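Local coordinates for protein putative Transcriptional Regulator (Rhodococcus sp., PDB 2IA2) that probably regulates transcription as an IclR-type regulator, pairing an N-terminal helix-turn-helix DNA-binding domain with a C-terminal GAF-like domain that is likely to sense a small effector, at residues S112-L116 / M150-L155; P144-T148 / L170-L175; D164-L170 / R183-K187; L175-I180 / D202-A207; D196-V200 / S211-P215. Numbering follows the deposited sequence.

All five contacts lie in the C-terminal GAF-like domain, and helix 149-156 connects most of them. Its residues 150-155 lie on the central sheet in interaction 1, whose centre is about 9 Å from that of interaction 5 at the sheet's edge; Met-150 and Val-153 pack on Ala-213. From the same helix Arg-152 reaches outward: its NE lies 2.8 Å from Tyr-146 O in interaction 2, and its NH2 forms a salt bridge of 2.8 Å with Glu-204 OE1 in interaction 4. Interactions 2 and 3 share Leu-170 and have centres about 10 Å apart; interactions 2 and 4 share Leu-175, with centres about 9 Å apart. Interactions 3 and 5 do not touch.

Interaction 1. Residues S112-L116 / M150-L155; sequences SVSIL and MGRVLL
Leu-154, Met-150 and Leu-116 bury the largest areas where helical residues 150-155 lie against strand residues 112-116. The two axes approach to 8.5 Å, and their N-to-C directions differ by 46°, with a signed crossing angle of -46°. Ser-114 lies nearest Met-150 (CA-CA 6.9 Å) and Leu-116 nearest Leu-154 (CA-CA 6.3 Å). In the extended strand, Ser-112, Ser-114 and Leu-116 point their CB atoms toward the helix, while Val-113 and Ile-115 point away. Met-150, a selenomethionine with an m, t, m side chain, runs back along the strand: its SE lies 3.1 Å from Ser-114 OG and 3.8 Å from Ser-112 O. One helical turn later Leu-154 (m, t) brings CD1 to 3.6 Å from both Ile-115 C and Leu-116 N, and its CB stands 4.0 Å from Leu-116 CB. Leu-116 (t, p) also sends CD2 to 4.3 Å from Leu-155 CD2. On the helix's flank, Val-153 packs instead on Ala-213 and Ala-226 of strands 209-217 and 223-232. This is helix-on-sheet packing in the core of the GAF-like domain, with helix 149-156 lying across one face of the six-stranded antiparallel sheet. No hydrogen bond links the two segments, and Ser-114 OG is buried without a polar partner in the model, so the contact is mainly apolar, apart from the close approach of the selenium to that hydroxyl.

Interaction 2. Residues P144-T148 / L170-L175; sequences PAYAT and LDIQRL
In this loop-to-loop contact of the GAF-like domain, the side chain of Tyr-146, on the turn between strand 142-144 and helix 149-156, packs against the irregular loop following helix 160-169. Residues 145-146 form a short 3-10 segment, and Thr-148 is the N-cap of the next helix. The nearest CA pairs are Tyr-146 with Ile-172 (7.8 Å) and Ala-147 with Leu-175 (8.4 Å). Segment 170-175 is mostly extended, with Arg-174 centring an inverse gamma turn. Tyr-146 (chi1 81°, chi2 91°) buries most: its CB lies 3.7 Å from Leu-170 CD2, its CE1 is 4.0 Å from Ile-172 CG2, and Ile-172 CA sits over one ring face. Leu-175 (m, t) places CD1 3.5 Å from Ala-147 CB and 3.7 Å from Tyr-146 OH. At the ring's tip, Gln-173 N donates to Tyr-146 OH (3.0 Å), which also hydrogen-bonds a water at 2.7 Å. The ring is thus gripped by aliphatic side chains, while its hydroxyl accepts a hydrogen bond from the loop backbone and binds one ordered water.

Interaction 3. Residues D164-L170 / R183-K187; sequences DAYLEKL and RDELK
Helix 164-169 and the helical residues 183-187 run roughly antiparallel, their N-to-C directions 145° apart and their axes 10.6 Å from each other at closest approach. Leu-167 and Arg-183 are the nearest pair (CA-CA 6.5 Å), and at Leu-170 the first helix gives way to extended backbone (phi/psi -74/134). Between the helices lies a small leucine cluster. Leu-167 (m, t) brings CD2 to 3.9 Å from Leu-186 CD2 and CD1 to 3.6 Å from Lys-187 CG, while Leu-170 (t, p) sets its own CD2 3.5 Å from Leu-186 CD2. Beyond this cluster, Leu-186 and Leu-170 also pack on Tyr-146. The two helices, joined by residues 170-182, pack together at the periphery of the GAF-like domain. Arg-183, at the start of its helix, extends its side chain (m, t, t for chi1 to chi3) to the C-terminal end of the other: NE donates a weak hydrogen bond to Leu-167 O (3.0 Å), in the last turn of the helix, and NH2 donates another weak one to Leu-170 O (2.8 Å), just past its end. At the other end of the contact, Lys-187 NZ lies 3.6 Å from Asp-164 OD1 in a long salt bridge.

Interaction 4. Residues L175-I180 / D202-A207; sequences LTERTI and DQELEA
This is a polar loop-to-loop contact at the surface of the GAF-like domain, between the linker ahead of helix 183-196 and the connection from strand 199-202 to strand 209-217. Leu-175 lies nearest Leu-205 (CA-CA 6.0 Å), Thr-179 nearest Glu-204 (CA-CA 4.2 Å). A type I turn spans Thr-176 to Thr-179, while Gln-203 has left-handed backbone angles (58/38). Thr-176 OG1 (chi1 p) donates to Gln-203 O and Thr-179 OG1 (m) to Glu-204 O, both at 2.7 Å. Glu-204 (m, t, chi3 46°) reaches across so that OE1 accepts from Ile-180 N at 2.9 Å; the same oxygen forms a salt bridge with Arg-152. Arg-178 NH2 meets Asp-202 OD2 in a 3.0 Å salt bridge, and a water links Arg-178 NE to Asp-202 O; Asp-202 OD1 pairs with Arg-210. Leu-175 CD1 and Leu-205 CD1 touch at 4.0 Å. Thr-176 OG1 also accepts from Arg-178 N (3.0 Å), making an ST turn within the beta turn.

Interaction 5. Residues D196-V200 / S211-P215; sequences DGICV and SMAAP
Two backbone hydrogen bonds join the segments: Cys-199 N donates to Ala-213 O (3.0 Å), and Ala-213 N donates to Cys-199 O (2.9 Å). They make Cys-199 and Ala-213 an antiparallel hydrogen-bonded pair (CA-CA 5.3 Å), followed by the non-hydrogen-bonded pair Val-200 with Met-212 (CA-CA 4.4 Å); the CA 197-to-200 and CA 211-to-215 directions are 167° apart. CA-H...O contacts supplement them, from Ile-198 CA to Ala-213 O (3.2 Å) and from Met-212 CA to Cys-199 O (3.1 Å). Before the strand, Gly-197 leaves helix 183-196 with positive phi (77/3), and its O lies 3.2 Å from Pro-215 CD. Val-200 CG2 (chi1 t) packs 4.2 Å from CB of Met-212, a selenomethionine. The contact joins the two strands of a beta hairpin, 199-202 and 209-217, with strand 199-202 at the edge of the six-stranded sheet. Its cohesion is therefore chiefly main-chain bonding, while the side chains of Val-200 and Met-212 pack toward helix 246-264 and those of Cys-199 and Ala-213 toward helix 149-156.

Interaction 1. Residues S112-L116 / M150-L155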
# COMPACT_ATOMS: atom_id res chain seq x y z
N SER A 112 -10.84 -15.30 12.18
CA SER A 112 -11.19 -13.90 12.22
C SER A 112 -9.95 -13.07 12.39
O SER A 112 -8.87 -13.57 12.86
CB SER A 112 -12.05 -13.61 13.45
OG SER A 112 -13.20 -14.45 13.48
N VAL A 113 -10.12 -11.76 12.12
CA VAL A 113 -9.06 -10.81 12.48
C VAL A 113 -9.74 -9.73 13.31
O VAL A 113 -10.83 -9.30 12.97
CB VAL A 113 -8.32 -10.25 11.21
CG1 VAL A 113 -7.50 -8.98 11.55
CG2 VAL A 113 -7.41 -11.29 10.61
N SER A 114 -9.07 -9.25 14.36
CA SER A 114 -9.63 -8.12 15.13
C SER A 114 -8.55 -7.11 15.46
O SER A 114 -7.35 -7.37 15.31
CB SER A 114 -10.27 -8.59 16.45
OG SER A 114 -9.26 -9.21 17.24
N ILE A 115 -9.01 -5.93 15.89
CA ILE A 115 -8.10 -4.90 16.34
C ILE A 115 -8.58 -4.45 17.71
O ILE A 115 -9.70 -4.79 18.09
CB ILE A 115 -8.08 -3.71 15.34
CG1 ILE A 115 -9.48 -3.08 15.24
CG2 ILE A 115 -7.51 -4.19 13.99
CD1 ILE A 115 -9.53 -1.79 14.53
N LEU A 116 -7.75 -3.71 18.43
CA LEU A 116 -8.08 -3.28 19.78
C LEU A 116 -8.73 -1.90 19.78
O LEU A 116 -8.28 -0.99 19.08
CB LEU A 116 -6.83 -3.27 20.66
CG LEU A 116 -7.06 -3.11 22.16
CD1 LEU A 116 -7.79 -4.31 22.73
CD2 LEU A 116 -5.74 -2.89 22.89
N MSE A 150 -7.70 -13.26 21.00
CA MSE A 150 -7.24 -12.07 20.27
C MSE A 150 -7.00 -10.88 21.23
O MSE A 150 -6.03 -10.17 21.09
CB MSE A 150 -8.27 -11.70 19.19
CG MSE A 150 -8.18 -12.71 18.06
SE MSE A 150 -9.16 -12.26 16.46
CE MSE A 150 -10.98 -12.27 17.14
N GLY A 151 -7.87 -10.69 22.21
CA GLY A 151 -7.70 -9.63 23.18
C GLY A 151 -6.43 -9.72 23.96
O GLY A 151 -5.74 -8.71 24.15
N ARG A 152 -6.07 -10.93 24.42
CA ARG A 152 -4.81 -11.13 25.16
C ARG A 152 -3.61 -10.93 24.32
O ARG A 152 -2.59 -10.45 24.80
CB ARG A 152 -4.79 -12.48 25.87
CG ARG A 152 -5.86 -12.47 26.91
CD ARG A 152 -5.82 -13.71 27.80
NE ARG A 152 -6.96 -13.68 28.73
CZ ARG A 152 -7.29 -14.68 29.54
NH1 ARG A 152 -6.56 -15.80 29.58
NH2 ARG A 152 -8.35 -14.56 30.32
N VAL A 153 -3.69 -11.34 23.07
CA VAL A 153 -2.67 -11.03 22.07
C VAL A 153 -2.49 -9.52 21.90
O VAL A 153 -1.35 -9.00 21.83
CB VAL A 153 -3.00 -11.72 20.70
CG1 VAL A 153 -2.14 -11.17 19.57
CG2 VAL A 153 -2.77 -13.24 20.81
N LEU A 154 -3.61 -8.79 21.76
CA LEU A 154 -3.54 -7.34 21.53
C LEU A 154 -3.00 -6.62 22.77
O LEU A 154 -2.15 -5.71 22.64
CB LEU A 154 -4.92 -6.75 21.08
CG LEU A 154 -5.29 -7.20 19.64
CD1 LEU A 154 -6.77 -7.07 19.39
CD2 LEU A 154 -4.49 -6.39 18.58
N LEU A 155 -3.49 -7.02 23.96
CA LEU A 155 -2.99 -6.47 25.21
C LEU A 155 -1.48 -6.71 25.45
O LEU A 155 -0.78 -5.82 25.97
CB LEU A 155 -3.78 -7.03 26.38
CG LEU A 155 -5.27 -6.69 26.40
CD1 LEU A 155 -5.97 -7.46 27.54
CD2 LEU A 155 -5.47 -5.19 26.53

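Interaction 2. Residues P144-T148 / L170-L175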
# COMPACT_ATOMS: atom_id res chain seq x y z
N PRO A 144 -14.97 -8.15 25.27
CA PRO A 144 -13.89 -7.67 26.16
C PRO A 144 -12.53 -8.29 25.84
O PRO A 144 -12.44 -9.47 25.64
CB PRO A 144 -14.39 -8.05 27.56
CG PRO A 144 -15.43 -9.16 27.33
CD PRO A 144 -16.06 -8.83 26.00
N ALA A 145 -11.47 -7.48 25.76
CA ALA A 145 -10.14 -7.95 25.43
C ALA A 145 -9.61 -9.03 26.37
O ALA A 145 -8.95 -10.01 25.91
CB ALA A 145 -9.15 -6.75 25.32
N TYR A 146 -9.86 -8.87 27.68
CA TYR A 146 -9.35 -9.80 28.72
C TYR A 146 -9.85 -11.23 28.63
O TYR A 146 -9.24 -12.13 29.21
CB TYR A 146 -9.63 -9.28 30.15
CG TYR A 146 -11.03 -9.53 30.69
CD1 TYR A 146 -11.32 -10.69 31.41
CD2 TYR A 146 -12.06 -8.61 30.47
CE1 TYR A 146 -12.62 -10.93 31.92
CE2 TYR A 146 -13.34 -8.81 30.96
CZ TYR A 146 -13.61 -9.97 31.70
OH TYR A 146 -14.87 -10.19 32.20
N ALA A 147 -10.96 -11.45 27.95
CA ALA A 147 -11.60 -12.75 27.94
C ALA A 147 -11.59 -13.43 26.57
O ALA A 147 -12.27 -14.44 26.37
CB ALA A 147 -13.07 -12.64 28.51
N THR A 148 -10.79 -12.90 25.64
CA THR A 148 -10.66 -13.46 24.29
C THR A 148 -9.19 -13.71 24.00
O THR A 148 -8.32 -13.05 24.59
CB THR A 148 -11.22 -12.47 23.24
OG1 THR A 148 -10.49 -11.27 23.36
CG2 THR A 148 -12.69 -12.20 23.49
N LEU A 170 -9.51 -2.20 34.88
CA LEU A 170 -10.34 -3.34 34.48
C LEU A 170 -11.18 -3.92 35.61
O LEU A 170 -10.70 -4.15 36.73
CB LEU A 170 -9.48 -4.45 33.86
CG LEU A 170 -10.21 -5.70 33.32
CD1 LEU A 170 -11.25 -5.39 32.29
CD2 LEU A 170 -9.19 -6.68 32.77
N ASP A 171 -12.44 -4.16 35.28
CA ASP A 171 -13.41 -4.87 36.13
C ASP A 171 -13.52 -6.28 35.55
O ASP A 171 -14.30 -6.51 34.62
CB ASP A 171 -14.75 -4.11 36.01
CG ASP A 171 -15.88 -4.69 36.88
OD1 ASP A 171 -15.62 -5.59 37.72
OD2 ASP A 171 -17.04 -4.19 36.70
N ILE A 172 -12.73 -7.23 36.06
CA ILE A 172 -12.76 -8.62 35.60
C ILE A 172 -14.04 -9.26 36.10
O ILE A 172 -14.25 -9.31 37.29
CB ILE A 172 -11.57 -9.43 36.18
CG1 ILE A 172 -10.23 -8.88 35.67
CG2 ILE A 172 -11.70 -10.92 35.85
CD1 ILE A 172 -9.01 -9.31 36.46
N GLN A 173 -14.90 -9.74 35.20
CA GLN A 173 -16.13 -10.46 35.60
C GLN A 173 -15.97 -11.98 35.49
O GLN A 173 -15.22 -12.45 34.65
CB GLN A 173 -17.32 -10.03 34.75
CG GLN A 173 -17.38 -8.55 34.54
CD GLN A 173 -18.77 -8.06 34.26
OE1 GLN A 173 -19.37 -8.37 33.23
NE2 GLN A 173 -19.29 -7.27 35.19
N ARG A 174 -16.66 -12.74 36.34
CA ARG A 174 -16.61 -14.21 36.25
C ARG A 174 -17.60 -14.62 35.18
O ARG A 174 -18.77 -14.83 35.46
CB ARG A 174 -16.97 -14.85 37.59
N LEU A 175 -17.15 -14.71 33.93
CA LEU A 175 -18.03 -15.08 32.82
C LEU A 175 -18.40 -16.57 32.77
O LEU A 175 -19.53 -16.92 32.39
CB LEU A 175 -17.40 -14.63 31.47
CG LEU A 175 -17.01 -13.15 31.33
CD1 LEU A 175 -16.28 -12.86 30.00
CD2 LEU A 175 -18.23 -12.24 31.47
O HOH W 1 -16.62 -8.38 31.22

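Interaction 3. Residues D164-L170 / R183-K187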
# COMPACT_ATOMS: atom_id res chain seq x y z
N ASP A 164 -0.49 -1.61 32.18
CA ASP A 164 -0.69 -1.49 33.64
C ASP A 164 -1.89 -0.61 33.95
O ASP A 164 -2.65 -0.91 34.83
CB ASP A 164 0.60 -0.97 34.31
CG ASP A 164 1.63 -2.09 34.55
OD1 ASP A 164 1.19 -3.23 34.86
OD2 ASP A 164 2.88 -1.84 34.45
N ALA A 165 -2.07 0.45 33.16
CA ALA A 165 -3.23 1.35 33.24
C ALA A 165 -4.53 0.62 32.93
O ALA A 165 -5.52 0.78 33.65
CB ALA A 165 -3.05 2.49 32.25
N TYR A 166 -4.53 -0.12 31.83
CA TYR A 166 -5.65 -0.97 31.45
C TYR A 166 -6.05 -1.94 32.57
O TYR A 166 -7.25 -2.14 32.84
CB TYR A 166 -5.28 -1.78 30.19
CG TYR A 166 -6.23 -2.94 29.99
CD1 TYR A 166 -7.46 -2.75 29.37
CD2 TYR A 166 -5.91 -4.20 30.45
CE1 TYR A 166 -8.34 -3.79 29.16
CE2 TYR A 166 -6.78 -5.26 30.25
CZ TYR A 166 -7.99 -5.05 29.62
OH TYR A 166 -8.87 -6.10 29.45
N LEU A 167 -5.04 -2.54 33.20
CA LEU A 167 -5.28 -3.57 34.20
C LEU A 167 -5.76 -2.95 35.50
O LEU A 167 -6.57 -3.55 36.19
CB LEU A 167 -4.01 -4.36 34.47
CG LEU A 167 -3.60 -5.35 33.40
CD1 LEU A 167 -2.21 -5.86 33.76
CD2 LEU A 167 -4.63 -6.49 33.34
N GLU A 168 -5.27 -1.75 35.80
CA GLU A 168 -5.80 -0.97 36.94
C GLU A 168 -7.30 -0.64 36.79
O GLU A 168 -8.08 -0.79 37.72
CB GLU A 168 -4.98 0.31 37.09
CG GLU A 168 -4.92 0.87 38.51
CD GLU A 168 -3.85 1.95 38.66
OE1 GLU A 168 -2.94 2.05 37.78
OE2 GLU A 168 -3.91 2.70 39.67
N LYS A 169 -7.67 -0.20 35.60
CA LYS A 169 -9.04 0.19 35.27
C LYS A 169 -10.03 -1.00 35.11
O LYS A 169 -11.24 -0.82 35.19
CB LYS A 169 -9.02 1.08 34.00
CG LYS A 169 -10.42 1.42 33.45
CD LYS A 169 -10.55 2.86 32.93
CE LYS A 169 -10.26 2.94 31.42
NZ LYS A 169 -10.02 4.37 30.99
N LEU A 170 -9.51 -2.20 34.88
CA LEU A 170 -10.34 -3.34 34.48
C LEU A 170 -11.18 -3.92 35.61
O LEU A 170 -10.70 -4.15 36.73
CB LEU A 170 -9.48 -4.45 33.86
CG LEU A 170 -10.21 -5.70 33.32
CD1 LEU A 170 -11.25 -5.39 32.29
CD2 LEU A 170 -9.19 -6.68 32.77
N ARG A 183 -6.26 -9.87 38.79
CA ARG A 183 -5.51 -8.94 37.93
C ARG A 183 -4.07 -9.40 37.72
O ARG A 183 -3.51 -9.23 36.64
CB ARG A 183 -5.49 -7.53 38.51
CG ARG A 183 -6.83 -6.81 38.47
CD ARG A 183 -6.68 -5.39 39.02
NE ARG A 183 -7.84 -4.55 38.72
CZ ARG A 183 -8.71 -4.14 39.64
NH1 ARG A 183 -8.56 -4.50 40.91
NH2 ARG A 183 -9.74 -3.37 39.28
N ASP A 184 -3.48 -9.97 38.77
CA ASP A 184 -2.11 -10.49 38.70
C ASP A 184 -2.00 -11.78 37.83
O ASP A 184 -1.03 -11.97 37.08
CB ASP A 184 -1.57 -10.72 40.12
CG ASP A 184 -2.45 -11.67 40.94
OD1 ASP A 184 -3.55 -11.25 41.39
OD2 ASP A 184 -2.03 -12.83 41.14
N GLU A 185 -2.99 -12.66 37.95
CA GLU A 185 -3.05 -13.86 37.13
C GLU A 185 -3.35 -13.51 35.66
O GLU A 185 -2.82 -14.14 34.75
CB GLU A 185 -4.12 -14.79 37.67
CG GLU A 185 -4.09 -16.18 37.09
CD GLU A 185 -5.31 -16.98 37.48
OE1 GLU A 185 -6.10 -16.53 38.35
OE2 GLU A 185 -5.47 -18.08 36.89
N LEU A 186 -4.18 -12.50 35.46
CA LEU A 186 -4.45 -12.02 34.12
C LEU A 186 -3.19 -11.43 33.48
O LEU A 186 -2.88 -11.76 32.36
CB LEU A 186 -5.60 -11.01 34.08
CG LEU A 186 -5.89 -10.31 32.73
CD1 LEU A 186 -6.13 -11.27 31.55
CD2 LEU A 186 -7.10 -9.43 32.92
N LYS A 187 -2.48 -10.56 34.21
CA LYS A 187 -1.25 -9.97 33.70
C LYS A 187 -0.27 -11.06 33.30
O LYS A 187 0.43 -10.94 32.29
CB LYS A 187 -0.62 -9.12 34.79
CG LYS A 187 0.47 -8.17 34.34
CD LYS A 187 1.08 -7.53 35.57
CE LYS A 187 1.88 -6.27 35.27
NZ LYS A 187 2.75 -6.41 34.11

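Interaction 4. Residues L175-I180 / D202-A207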
# COMPACT_ATOMS: atom_id res chain seq x y z
N LEU A 175 -17.15 -14.71 33.93
CA LEU A 175 -18.03 -15.08 32.82
C LEU A 175 -18.40 -16.57 32.77
O LEU A 175 -19.53 -16.92 32.39
CB LEU A 175 -17.40 -14.63 31.47
CG LEU A 175 -17.01 -13.15 31.33
CD1 LEU A 175 -16.28 -12.86 30.00
CD2 LEU A 175 -18.23 -12.24 31.47
N THR A 176 -17.45 -17.44 33.09
CA THR A 176 -17.65 -18.90 33.16
C THR A 176 -16.97 -19.33 34.45
O THR A 176 -16.33 -18.49 35.10
CB THR A 176 -17.00 -19.66 31.95
OG1 THR A 176 -15.57 -19.69 32.07
CG2 THR A 176 -17.37 -19.02 30.64
N GLU A 177 -17.05 -20.62 34.81
CA GLU A 177 -16.27 -21.13 35.96
C GLU A 177 -14.76 -21.11 35.73
O GLU A 177 -13.98 -21.24 36.68
CB GLU A 177 -16.74 -22.53 36.41
CG GLU A 177 -18.10 -22.56 37.14
N ARG A 178 -14.33 -20.93 34.48
CA ARG A 178 -12.88 -20.92 34.18
C ARG A 178 -12.26 -19.58 33.89
O ARG A 178 -11.08 -19.51 33.61
CB ARG A 178 -12.55 -21.88 33.06
CG ARG A 178 -13.03 -23.25 33.38
CD ARG A 178 -13.09 -24.03 32.14
NE ARG A 178 -11.75 -24.39 31.71
CZ ARG A 178 -11.21 -25.57 31.93
NH1 ARG A 178 -11.90 -26.50 32.56
NH2 ARG A 178 -9.98 -25.82 31.50
N THR A 179 -13.05 -18.51 33.93
CA THR A 179 -12.53 -17.19 33.68
C THR A 179 -11.50 -16.84 34.75
O THR A 179 -11.77 -16.96 35.94
CB THR A 179 -13.64 -16.11 33.66
OG1 THR A 179 -14.69 -16.51 32.79
CG2 THR A 179 -13.06 -14.77 33.17
N ILE A 180 -10.31 -16.42 34.31
CA ILE A 180 -9.29 -15.86 35.19
C ILE A 180 -9.91 -14.72 35.99
O ILE A 180 -10.65 -13.88 35.45
CB ILE A 180 -8.08 -15.36 34.42
CG1 ILE A 180 -7.19 -16.53 34.02
CG2 ILE A 180 -7.30 -14.32 35.23
CD1 ILE A 180 -5.96 -16.12 33.17
N ASP A 202 -9.27 -21.20 26.79
CA ASP A 202 -10.02 -22.44 27.00
C ASP A 202 -11.24 -22.16 27.84
O ASP A 202 -11.20 -22.17 29.04
CB ASP A 202 -9.16 -23.49 27.68
CG ASP A 202 -9.89 -24.81 27.86
OD1 ASP A 202 -10.92 -25.02 27.25
OD2 ASP A 202 -9.41 -25.64 28.61
N GLN A 203 -12.32 -21.83 27.17
CA GLN A 203 -13.66 -21.67 27.78
C GLN A 203 -13.78 -20.62 28.90
O GLN A 203 -14.51 -20.83 29.86
CB GLN A 203 -14.23 -23.02 28.25
CG GLN A 203 -13.87 -24.18 27.34
CD GLN A 203 -14.47 -25.48 27.77
OE1 GLN A 203 -15.67 -25.56 27.98
NE2 GLN A 203 -13.65 -26.53 27.84
N GLU A 204 -13.08 -19.49 28.76
CA GLU A 204 -13.20 -18.40 29.72
C GLU A 204 -14.26 -17.38 29.29
O GLU A 204 -14.70 -16.54 30.10
CB GLU A 204 -11.87 -17.69 29.90
CG GLU A 204 -10.79 -18.57 30.54
CD GLU A 204 -9.54 -17.79 30.90
OE1 GLU A 204 -9.68 -16.71 31.49
OE2 GLU A 204 -8.43 -18.26 30.62
N LEU A 205 -14.67 -17.47 28.03
CA LEU A 205 -15.66 -16.55 27.47
C LEU A 205 -17.02 -17.25 27.53
O LEU A 205 -17.98 -16.73 28.11
CB LEU A 205 -15.30 -16.14 26.03
CG LEU A 205 -16.21 -15.12 25.32
CD1 LEU A 205 -16.38 -13.81 26.08
CD2 LEU A 205 -15.69 -14.87 23.89
N GLU A 206 -17.07 -18.44 26.98
CA GLU A 206 -18.30 -19.22 26.98
C GLU A 206 -17.93 -20.69 27.16
O GLU A 206 -16.91 -21.15 26.64
CB GLU A 206 -19.04 -18.93 25.65
CG GLU A 206 -20.46 -19.37 25.61
CD GLU A 206 -21.22 -18.71 24.50
OE1 GLU A 206 -21.67 -17.56 24.66
OE2 GLU A 206 -21.38 -19.34 23.44
N ALA A 207 -18.72 -21.42 27.93
CA ALA A 207 -18.43 -22.84 28.19
C ALA A 207 -18.51 -23.61 26.86
O ALA A 207 -19.37 -23.33 26.06
CB ALA A 207 -19.42 -23.44 29.22
O HOH W 2 -9.27 -22.64 31.06

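Interaction 5. Residues D196-V200 / S211-P215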
# COMPACT_ATOMS: atom_id res chain seq x y z
N ASP A 196 5.15 -16.66 24.22
CA ASP A 196 4.82 -17.78 23.30
C ASP A 196 4.50 -17.37 21.86
O ASP A 196 4.57 -18.19 20.94
CB ASP A 196 3.61 -18.52 23.87
CG ASP A 196 3.86 -19.01 25.27
OD1 ASP A 196 5.03 -18.91 25.74
OD2 ASP A 196 2.89 -19.51 25.91
N GLY A 197 4.09 -16.12 21.66
CA GLY A 197 3.62 -15.72 20.33
C GLY A 197 2.21 -16.21 19.99
O GLY A 197 1.74 -16.02 18.89
N ILE A 198 1.53 -16.88 20.91
CA ILE A 198 0.15 -17.32 20.69
C ILE A 198 -0.60 -17.30 22.01
O ILE A 198 0.03 -17.23 23.05
CB ILE A 198 0.01 -18.74 20.09
CG1 ILE A 198 0.66 -19.75 20.98
CG2 ILE A 198 0.52 -18.78 18.64
CD1 ILE A 198 0.02 -21.13 20.89
N CYS A 199 -1.94 -17.33 21.94
CA CYS A 199 -2.75 -17.40 23.12
C CYS A 199 -3.78 -18.46 22.85
O CYS A 199 -4.36 -18.49 21.77
CB CYS A 199 -3.46 -16.05 23.37
SG CYS A 199 -4.64 -16.12 24.72
N VAL A 200 -3.94 -19.37 23.78
CA VAL A 200 -5.05 -20.29 23.76
C VAL A 200 -5.98 -19.98 24.90
O VAL A 200 -5.57 -19.89 26.03
CB VAL A 200 -4.62 -21.73 23.85
CG1 VAL A 200 -5.78 -22.62 23.80
CG2 VAL A 200 -3.67 -22.07 22.78
N SER A 211 -10.60 -20.80 21.66
CA SER A 211 -10.06 -19.87 20.63
C SER A 211 -8.58 -19.89 20.76
O SER A 211 -8.09 -20.04 21.87
CB SER A 211 -10.52 -18.45 20.91
OG SER A 211 -11.93 -18.39 20.73
N MSE A 212 -7.88 -19.68 19.64
CA MSE A 212 -6.43 -19.45 19.68
C MSE A 212 -6.06 -18.32 18.73
O MSE A 212 -6.66 -18.22 17.67
CB MSE A 212 -5.67 -20.72 19.32
CG MSE A 212 -5.93 -21.27 17.93
SE MSE A 212 -6.61 -23.19 17.99
CE MSE A 212 -8.40 -22.90 19.02
N ALA A 213 -5.11 -17.49 19.12
CA ALA A 213 -4.82 -16.28 18.35
C ALA A 213 -3.33 -16.00 18.28
O ALA A 213 -2.56 -16.44 19.14
CB ALA A 213 -5.56 -15.06 18.93
N ALA A 214 -2.93 -15.23 17.28
CA ALA A 214 -1.54 -14.90 17.07
C ALA A 214 -1.52 -13.41 16.65
O ALA A 214 -2.50 -12.90 16.10
CB ALA A 214 -0.99 -15.74 15.97
N PRO A 215 -0.43 -12.71 16.98
CA PRO A 215 -0.28 -11.32 16.54
C PRO A 215 -0.06 -11.12 15.05
O PRO A 215 0.59 -11.94 14.35
CB PRO A 215 0.95 -10.85 17.32
CG PRO A 215 1.78 -12.18 17.54
CD PRO A 215 0.69 -13.14 17.87